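Local structure of protein S100-A5 (Homo sapiens, 6WN7) at residues T6-E9 with K10-T14. The protein binds calcium, zinc and copper as a homodimer of the S-100 family, with calcium and copper competing for the same binding sites. The protein carries 2 engineered substitutions. Sequence-based numbering, arbitrary orientation.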
loop_
_atom_site.group_PDB
_atom_site.type_symbol
_atom_site.label_atom_id
_atom_site.label_comp_id
_atom_site.label_asym_id
_atom_site.label_seq_id
_atom_site.Cartn_x
_atom_site.Cartn_y
_atom_site.Cartn_z
ATOM N N THR B 6 -2.756 -12.929 -9.494
ATOM C CA THR B 6 -2.265 -11.834 -10.326
ATOM C C THR B 6 -1.073 -11.186 -9.636
ATOM O O THR B 6 -0.893 -11.350 -8.432
ATOM C CB THR B 6 -3.312 -10.747 -10.571
ATOM O OG1 THR B 6 -3.615 -10.058 -9.358
ATOM C CG2 THR B 6 -4.573 -11.325 -11.132
ATOM N N PRO B 7 -0.255 -10.419 -10.368
ATOM C CA PRO B 7 0.789 -9.637 -9.684
ATOM C C PRO B 7 0.228 -8.680 -8.651
ATOM O O PRO B 7 0.777 -8.573 -7.561
ATOM C CB PRO B 7 1.499 -8.899 -10.824
ATOM C CG PRO B 7 1.096 -9.601 -12.044
ATOM C CD PRO B 7 -0.258 -10.166 -11.814
ATOM N N LEU B 8 -0.863 -7.987 -8.951
ATOM C CA LEU B 8 -1.433 -7.085 -7.960
ATOM C C LEU B 8 -1.940 -7.845 -6.736
ATOM O O LEU B 8 -1.816 -7.358 -5.606
ATOM C CB LEU B 8 -2.537 -6.247 -8.587
ATOM C CG LEU B 8 -3.213 -5.304 -7.591
ATOM C CD1 LEU B 8 -2.219 -4.307 -6.980
ATOM C CD2 LEU B 8 -4.364 -4.615 -8.289
ATOM N N GLU B 9 -2.517 -9.042 -6.935
ATOM C CA GLU B 9 -2.992 -9.803 -5.789
ATOM C C GLU B 9 -1.833 -10.273 -4.938
ATOM O O GLU B 9 -1.899 -10.223 -3.711
ATOM C CB GLU B 9 -3.849 -10.985 -6.221
ATOM C CG GLU B 9 -5.217 -10.595 -6.770
ATOM C CD GLU B 9 -6.017 -11.784 -7.261
ATOM O OE1 GLU B 9 -7.153 -11.940 -6.809
ATOM O OE2 GLU B 9 -5.530 -12.561 -8.097
ATOM N N LYS B 10 -0.753 -10.724 -5.565
ATOM C CA LYS B 10 0.398 -11.145 -4.784
ATOM C C LYS B 10 1.054 -9.971 -4.077
ATOM O O LYS B 10 1.642 -10.146 -3.007
ATOM C CB LYS B 10 1.415 -11.818 -5.688
ATOM C CG LYS B 10 0.938 -13.081 -6.305
ATOM C CD LYS B 10 2.058 -13.636 -7.156
ATOM C CE LYS B 10 1.611 -14.811 -8.030
ATOM N NZ LYS B 10 2.646 -15.191 -9.042
ATOM N N ALA B 11 0.976 -8.778 -4.671
ATOM C CA ALA B 11 1.546 -7.579 -4.065
ATOM C C ALA B 11 0.826 -7.224 -2.780
ATOM O O ALA B 11 1.460 -6.933 -1.769
ATOM C CB ALA B 11 1.470 -6.414 -5.049
ATOM N N LEU B 12 -0.500 -7.253 -2.798
ATOM C CA LEU B 12 -1.263 -6.964 -1.593
ATOM C C LEU B 12 -1.045 -8.030 -0.525
ATOM O O LEU B 12 -0.985 -7.717 0.672
ATOM C CB LEU B 12 -2.736 -6.847 -1.959
ATOM C CG LEU B 12 -3.067 -5.738 -2.946
ATOM C CD1 LEU B 12 -4.467 -5.909 -3.418
ATOM C CD2 LEU B 12 -2.891 -4.407 -2.275
ATOM N N THR B 13 -0.915 -9.292 -0.936
ATOM C CA THR B 13 -0.594 -10.339 0.019
ATOM C C THR B 13 0.753 -10.078 0.668
ATOM O O THR B 13 0.939 -10.348 1.859
ATOM C CB THR B 13 -0.594 -11.696 -0.671
ATOM O OG1 THR B 13 -1.889 -11.964 -1.175
ATOM C CG2 THR B 13 -0.233 -12.742 0.309
ATOM N N THR B 14 1.708 -9.561 -0.108
ATOM C CA THR B 14 3.037 -9.267 0.408
ATOM C C THR B 14 2.999 -8.138 1.429
ATOM O O THR B 14 3.723 -8.178 2.430
ATOM C CB THR B 14 3.951 -8.976 -0.787
ATOM O OG1 THR B 14 4.271 -10.225 -1.430
ATOM C CG2 THR B 14 5.219 -8.238 -0.399
#
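A capping box opens helix 7-23, the first helix of this S-100 protein, and the i to i+4 backbone bonds begin at Thr-6 O. Thr-6 is the N-cap residue, and its O takes the first bond of the helix, from Lys-10 N at 2.9 Å. Thr-6 OG1 accepts from Glu-9 N at 2.8 Å. Glu-9 answers from the other side of the box: its OE2 accepts from Thr-6 N at 3.1 Å, nearly straight at 172°, through the anti lone pair. Two side chains thus satisfy two amides at the helix start. Pro-7 O and Leu-8 O continue the pattern, bonded to Ala-11 N and Leu-12 N. Glu-9 O is gripped twice, by Thr-13 N and by Thr-13 OG1, both at 3.1 Å and from opposite faces of the carbonyl plane. Thr-13 OG1 can reach back because it lies beside its own backbone N, chi1 -62°. A valine in place of Thr-13 would probably leave Glu-9 O with the amide bond but without its second donor. On the buried side, Leu-8 CD1 lies 4.4 Å from Leu-12 CG. The second subunit packs here: its Leu-45 meets Leu-8 and its Ser-83 meets Leu-12. Thr-6 OG1 also bonds Glu-44 O, and Glu-9 OE1 bonds Ser-46 OG, both of the second subunit, so the capped end of helix 7-23 sits against the C-terminal end of helix 34-44 of the second subunit and the residues just after it.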